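Local structure of putative adenylate cyclase (Vibrio parahaemolyticus, 2ACA) at residues 45-50 / 109-114; 53-58 / 103-108. The protein is of unknown function but probably a class IV-like adenylate cyclase of the CYTH family, which would convert ATP to cyclic AMP. One frame throughout, in Å; residues are numbered along the deposited sequence.

Interaction 1 of 2, residues 45-50 / 109-114; sequences DWFYDT and QCSKKI
Three backbone hydrogen bonds join residues 45-49 to 109-114, two strands running antiparallel. Asp45 and Ser111 form a hydrogen-bonded pair that exchanges both bonds: Asp45 N to Ser111 O is nearly straight, whereas Ser111 N meets Asp45 O at a more bent 139°. Two residues on, Phe47 N donates to Gln109 O at 2.7 Å, approaching almost along the carbonyl axis. Between them Trp46 and Cys110 make a non-hydrogen-bonded pair, where the CA-H of Cys110 points at Asp45 O (CA to O 3.1 Å).

These are neighbouring strands, 35-49 and 106-120, of the large antiparallel sheet of the CYTH domain, which in this superfamily curves into a tunnel. Trp46 and Cys110 project from one face, with Trp46 resting on helix 93-102; Asp45, Phe47, Gln109 and Ser111 share the other.

On that second face an amide lies over one face of a ring. Gln109 CG is anti to its backbone N, the extended chain runs alongside Phe47, and a turn at chi3 (-79°) swings NE2 over the centre of the Phe47 ring, 3.4 Å above its plane. The amide stands nearly upright on the ring, the planes 79° apart. Ser111 OG sits at the ring's edge instead, 4.0 Å from Phe47 CE1.

Polar contacts continue through one water, which donates to Asp45 OD1 (2.6 Å) and accepts from Ser111 OG. The other carboxylate oxygen of Asp45 is taken by a salt bridge to Arg65, which probably helps keep this buried acid ionised although Glu43 lies close to OD1.

Interaction 2 of 2, residues 53-58 / 103-108; sequences RTLTQQ and MGYEVI
One face of the Arg53 guanidinium is covered by a methyl group, Ile108 CG2, lying 3.4 Å above the plane and displaced toward its rim on the NE side. Glu106 OE2 meets the same group obliquely, as does Leu55 CD1 the ring of Tyr105, touching CE1 at 3.6 Å where the two side chains cross at about a right angle.

The guanidinium reaches this position because the Arg53 chain bends at chi2 (-67°), which carries its end back toward residues 106-108. Ile108 comes to meet it tip to tip, its CG2 closest to NE at 3.4 Å. Its other branch is directed elsewhere: CD1 approaches Thr56 OG1, a hydroxyl whose stronger partner is Asp49.

Charge is added by Glu106, whose extended chain brings OE2 to 3.1 Å from Arg53 NH1. The salt bridge is far from ideal. Its N-H...O angle is 136°, the donor arrives from above the carboxylate plane, and guanidinium and carboxylate are turned 69° apart, so the two groups do not pair side by side. NH1 also makes a weak hydrogen bond to Thr50 O, which ties the arginine to the loop just before it.

Apart from the ion pair, the buried Leu55 and Tyr105 both pack on Leu62 of strand 61-68, and Tyr105 also touches Met103 of the second subunit.

Arg53 occupies the N-cap position of the short helix 54-57. Across from it, helix 93-102 ends in a Schellman motif with Gly104 at C-prime, in positive phi, and the chain passes directly into strand 106-120: a helix-to-strand connection packed against a one-turn helix at one end of the CYTH sheet.

Overall arrangement
From the N terminus, strand 35-49 enters interaction 1 and leads through a short loop into helix 54-57, the first half of interaction 2. The chain then makes strands 61-68, 72-78 and 85-89 and helix 93-102 before returning through residues 103-108, which close interaction 2; residues 109-114 directly after them close interaction 1. The smaller loop is thus nested within the larger, and strand 106-120 serves both. Asp49 connects the two contacts, its OD2 probably hydrogen-bonded to Thr56 OG1, while Phe47 O probably accepts from Ile108 N. Together they tie two adjacent sheet strands to the helices that follow and precede them.

Interaction 1 of 2, residues 45-50 / 109-114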
loop_
_atom_site.group_PDB
_atom_site.type_symbol
_atom_site.label_atom_id
_atom_site.label_comp_id
_atom_site.label_asym_id
_atom_site.label_seq_id
_atom_site.Cartn_x
_atom_site.Cartn_y
_atom_site.Cartn_z
ATOM N N ASP A 45 12.874 4.239 8.067
ATOM C CA ASP A 45 11.739 3.497 8.586
ATOM C C ASP A 45 10.900 4.391 9.490
ATOM O O ASP A 45 11.424 5.170 10.295
ATOM C CB ASP A 45 12.195 2.252 9.355
ATOM C CG ASP A 45 12.839 1.211 8.448
ATOM O OD1 ASP A 45 14.047 1.335 8.159
ATOM O OD2 ASP A 45 12.132 0.276 8.011
ATOM N N TRP A 46 9.590 4.285 9.325
ATOM C CA TRP A 46 8.637 5.043 10.117
ATOM C C TRP A 46 7.740 4.025 10.794
ATOM O O TRP A 46 6.992 3.321 10.113
ATOM C CB TRP A 46 7.787 5.930 9.210
ATOM C CG TRP A 46 8.501 7.092 8.626
ATOM C CD1 TRP A 46 8.579 8.349 9.151
ATOM C CD2 TRP A 46 9.202 7.134 7.375
ATOM N NE1 TRP A 46 9.278 9.177 8.301
ATOM C CE2 TRP A 46 9.675 8.457 7.206
ATOM C CE3 TRP A 46 9.475 6.186 6.380
ATOM C CZ2 TRP A 46 10.405 8.856 6.082
ATOM C CZ3 TRP A 46 10.198 6.580 5.262
ATOM C CH2 TRP A 46 10.657 7.909 5.122
ATOM N N PHE A 47 7.823 3.926 12.118
ATOM C CA PHE A 47 6.985 2.986 12.857
ATOM C C PHE A 47 5.710 3.692 13.313
ATOM O O PHE A 47 5.763 4.823 13.804
ATOM C CB PHE A 47 7.726 2.433 14.076
ATOM C CG PHE A 47 8.950 1.640 13.732
ATOM C CD1 PHE A 47 10.043 2.251 13.120
ATOM C CD2 PHE A 47 9.003 0.273 13.998
ATOM C CE1 PHE A 47 11.174 1.506 12.773
ATOM C CE2 PHE A 47 10.123 -0.481 13.658
ATOM C CZ PHE A 47 11.212 0.138 13.043
ATOM N N TYR A 48 4.574 3.015 13.167
ATOM C CA TYR A 48 3.285 3.586 13.558
ATOM C C TYR A 48 2.528 2.793 14.603
ATOM O O TYR A 48 2.724 1.586 14.766
ATOM C CB TYR A 48 2.362 3.722 12.349
ATOM C CG TYR A 48 2.809 4.718 11.325
ATOM C CD1 TYR A 48 3.824 4.410 10.428
ATOM C CD2 TYR A 48 2.211 5.970 11.244
ATOM C CE1 TYR A 48 4.231 5.324 9.478
ATOM C CE2 TYR A 48 2.613 6.893 10.293
ATOM C CZ TYR A 48 3.621 6.562 9.416
ATOM O OH TYR A 48 4.033 7.467 8.480
ATOM N N ASP A 49 1.635 3.496 15.293
ATOM C CA ASP A 49 0.772 2.893 16.296
ATOM C C ASP A 49 -0.291 3.910 16.716
ATOM O O ASP A 49 -0.178 5.095 16.415
ATOM C CB ASP A 49 1.572 2.430 17.519
ATOM C CG ASP A 49 0.895 1.270 18.248
ATOM O OD1 ASP A 49 -0.337 1.113 18.086
ATOM O OD2 ASP A 49 1.581 0.519 18.980
ATOM N N THR A 50 -1.324 3.442 17.402
ATOM C CA THR A 50 -2.392 4.321 17.856
ATOM C C THR A 50 -1.938 5.048 19.119
ATOM O O THR A 50 -0.844 4.796 19.637
ATOM C CB THR A 50 -3.660 3.522 18.182
ATOM O OG1 THR A 50 -3.403 2.657 19.294
ATOM C CG2 THR A 50 -4.081 2.675 16.985
ATOM N N GLN A 109 8.059 6.380 16.038
ATOM C CA GLN A 109 9.497 6.253 15.844
ATOM C C GLN A 109 9.880 6.285 14.369
ATOM O O GLN A 109 9.162 5.756 13.504
ATOM C CB GLN A 109 9.982 4.948 16.483
ATOM C CG GLN A 109 11.412 4.572 16.171
ATOM C CD GLN A 109 11.830 3.288 16.864
ATOM O OE1 GLN A 109 12.140 3.279 18.061
ATOM N NE2 GLN A 109 11.827 2.188 16.117
ATOM N N CYS A 110 11.005 6.934 14.088
ATOM C CA CYS A 110 11.530 7.031 12.736
ATOM C C CYS A 110 13.014 6.712 12.811
ATOM O O CYS A 110 13.635 6.900 13.852
ATOM C CB CYS A 110 11.298 8.429 12.154
ATOM S SG CYS A 110 11.706 9.799 13.242
ATOM N N SER A 111 13.582 6.221 11.715
ATOM C CA SER A 111 14.992 5.867 11.713
ATOM C C SER A 111 15.597 5.837 10.328
ATOM O O SER A 111 14.889 5.691 9.327
ATOM C CB SER A 111 15.178 4.498 12.362
ATOM O OG SER A 111 14.473 3.508 11.629
ATOM N N LYS A 112 16.921 5.975 10.289
ATOM C CA LYS A 112 17.695 5.945 9.054
ATOM C C LYS A 112 18.879 5.004 9.250
ATOM O O LYS A 112 19.378 4.846 10.362
ATOM C CB LYS A 112 18.224 7.337 8.698
ATOM C CG LYS A 112 17.162 8.356 8.332
ATOM C CD LYS A 112 17.794 9.562 7.647
ATOM C CE LYS A 112 16.766 10.645 7.336
ATOM N NZ LYS A 112 16.218 11.286 8.570
ATOM N N LYS A 113 19.337 4.386 8.169
ATOM C CA LYS A 113 20.467 3.471 8.251
ATOM C C LYS A 113 20.901 3.225 6.818
ATOM O O LYS A 113 20.118 3.431 5.889
ATOM C CB LYS A 113 20.045 2.142 8.899
ATOM C CG LYS A 113 19.347 1.197 7.931
ATOM C CD LYS A 113 18.223 0.375 8.559
ATOM C CE LYS A 113 18.728 -0.751 9.431
ATOM N NZ LYS A 113 19.183 -0.236 10.738
ATOM N N ILE A 114 22.153 2.811 6.642
ATOM C CA ILE A 114 22.677 2.518 5.319
ATOM C C ILE A 114 22.565 1.007 5.203
ATOM O O ILE A 114 23.000 0.278 6.095
ATOM C CB ILE A 114 24.152 2.975 5.189
ATOM C CG1 ILE A 114 24.254 4.473 5.490
ATOM C CG2 ILE A 114 24.668 2.706 3.785
ATOM C CD1 ILE A 114 23.419 5.365 4.564
HETATM O O HOH W 1 16.021 2.851 8.944
#

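Interaction 2 of 2, residues 53-58 / 103-108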
loop_
_atom_site.group_PDB
_atom_site.type_symbol
_atom_site.label_atom_id
_atom_site.label_comp_id
_atom_site.label_asym_id
_atom_site.label_seq_id
_atom_site.Cartn_x
_atom_site.Cartn_y
_atom_site.Cartn_z
ATOM N N ARG A 53 -1.062 2.883 21.949
ATOM C CA ARG A 53 -0.033 1.921 21.560
ATOM C C ARG A 53 -0.560 0.493 21.498
ATOM O O ARG A 53 0.089 -0.447 21.960
ATOM C CB ARG A 53 1.139 2.008 22.544
ATOM C CG ARG A 53 1.789 3.384 22.603
ATOM C CD ARG A 53 2.494 3.710 21.294
ATOM N NE ARG A 53 3.228 4.973 21.344
ATOM C CZ ARG A 53 2.675 6.178 21.221
ATOM N NH1 ARG A 53 1.368 6.299 21.037
ATOM N NH2 ARG A 53 3.436 7.264 21.269
ATOM N N THR A 54 -1.736 0.350 20.897
ATOM C CA THR A 54 -2.421 -0.935 20.748
ATOM C C THR A 54 -1.619 -2.026 20.029
ATOM O O THR A 54 -1.577 -3.176 20.477
ATOM C CB THR A 54 -3.758 -0.710 20.025
ATOM O OG1 THR A 54 -4.555 0.178 20.818
ATOM C CG2 THR A 54 -4.505 -2.025 19.809
ATOM N N LEU A 55 -1.000 -1.674 18.911
ATOM C CA LEU A 55 -0.202 -2.635 18.176
ATOM C C LEU A 55 0.997 -3.121 19.008
ATOM O O LEU A 55 1.322 -4.308 19.008
ATOM C CB LEU A 55 0.280 -2.015 16.867
ATOM C CG LEU A 55 -0.860 -1.711 15.890
ATOM C CD1 LEU A 55 -0.316 -0.990 14.677
ATOM C CD2 LEU A 55 -1.543 -3.009 15.493
ATOM N N THR A 56 1.640 -2.204 19.724
ATOM C CA THR A 56 2.791 -2.564 20.540
ATOM C C THR A 56 2.404 -3.499 21.691
ATOM O O THR A 56 3.152 -4.411 22.030
ATOM C CB THR A 56 3.489 -1.304 21.100
ATOM O OG1 THR A 56 3.848 -0.441 20.014
ATOM C CG2 THR A 56 4.763 -1.684 21.845
ATOM N N GLN A 57 1.230 -3.286 22.275
ATOM C CA GLN A 57 0.767 -4.122 23.380
ATOM C C GLN A 57 0.440 -5.534 22.909
ATOM O O GLN A 57 0.499 -6.487 23.682
ATOM C CB GLN A 57 -0.478 -3.513 24.019
ATOM C CG GLN A 57 -0.287 -2.103 24.522
ATOM C CD GLN A 57 -1.599 -1.462 24.923
ATOM O OE1 GLN A 57 -1.645 -0.292 25.316
ATOM N NE2 GLN A 57 -2.682 -2.226 24.820
ATOM N N GLN A 58 0.096 -5.659 21.635
ATOM C CA GLN A 58 -0.243 -6.946 21.053
ATOM C C GLN A 58 0.931 -7.647 20.365
ATOM O O GLN A 58 0.751 -8.687 19.735
ATOM C CB GLN A 58 -1.406 -6.765 20.068
ATOM C CG GLN A 58 -2.689 -6.338 20.756
ATOM C CD GLN A 58 -3.140 -7.360 21.793
ATOM O OE1 GLN A 58 -3.836 -7.025 22.756
ATOM N NE2 GLN A 58 -2.745 -8.618 21.594
HETATM N N MSE A 103 -6.147 7.214 9.485
HETATM C CA MSE A 103 -6.672 5.989 10.091
HETATM C C MSE A 103 -6.471 5.975 11.603
HETATM O O MSE A 103 -6.746 4.977 12.268
HETATM C CB MSE A 103 -6.013 4.757 9.453
HETATM C CG MSE A 103 -6.600 4.400 8.075
HETATM SE SE MSE A 103 -5.417 3.419 6.876
HETATM C CE MSE A 103 -5.609 1.645 7.627
ATOM N N GLY A 104 -5.981 7.088 12.142
ATOM C CA GLY A 104 -5.771 7.186 13.574
ATOM C C GLY A 104 -4.397 6.785 14.079
ATOM O O GLY A 104 -4.181 6.726 15.286
ATOM N N TYR A 105 -3.468 6.509 13.172
ATOM C CA TYR A 105 -2.119 6.111 13.571
ATOM C C TYR A 105 -1.150 7.292 13.622
ATOM O O TYR A 105 -1.340 8.286 12.931
ATOM C CB TYR A 105 -1.582 5.061 12.597
ATOM C CG TYR A 105 -2.297 3.733 12.690
ATOM C CD1 TYR A 105 -1.976 2.819 13.692
ATOM C CD2 TYR A 105 -3.316 3.400 11.791
ATOM C CE1 TYR A 105 -2.647 1.597 13.801
ATOM C CE2 TYR A 105 -3.997 2.180 11.890
ATOM C CZ TYR A 105 -3.654 1.283 12.899
ATOM O OH TYR A 105 -4.297 0.066 13.003
ATOM N N GLU A 106 -0.113 7.170 14.446
ATOM C CA GLU A 106 0.901 8.214 14.571
ATOM C C GLU A 106 2.314 7.614 14.608
ATOM O O GLU A 106 2.513 6.506 15.105
ATOM C CB GLU A 106 0.663 9.042 15.841
ATOM C CG GLU A 106 0.586 8.226 17.117
ATOM C CD GLU A 106 0.333 9.088 18.348
ATOM O OE1 GLU A 106 -0.512 10.007 18.275
ATOM O OE2 GLU A 106 0.969 8.841 19.391
ATOM N N VAL A 107 3.286 8.348 14.073
ATOM C CA VAL A 107 4.666 7.883 14.067
ATOM C C VAL A 107 5.164 7.796 15.504
ATOM O O VAL A 107 5.217 8.796 16.208
ATOM C CB VAL A 107 5.598 8.852 13.301
ATOM C CG1 VAL A 107 7.014 8.295 13.289
ATOM C CG2 VAL A 107 5.104 9.042 11.869
ATOM N N ILE A 108 5.512 6.600 15.954
ATOM C CA ILE A 108 6.009 6.464 17.308
ATOM C C ILE A 108 7.522 6.344 17.251
ATOM O O ILE A 108 8.191 6.235 18.275
ATOM C CB ILE A 108 5.415 5.229 17.990
ATOM C CG1 ILE A 108 5.859 3.960 17.258
ATOM C CG2 ILE A 108 3.892 5.344 18.000
ATOM C CD1 ILE A 108 5.316 2.686 17.851
#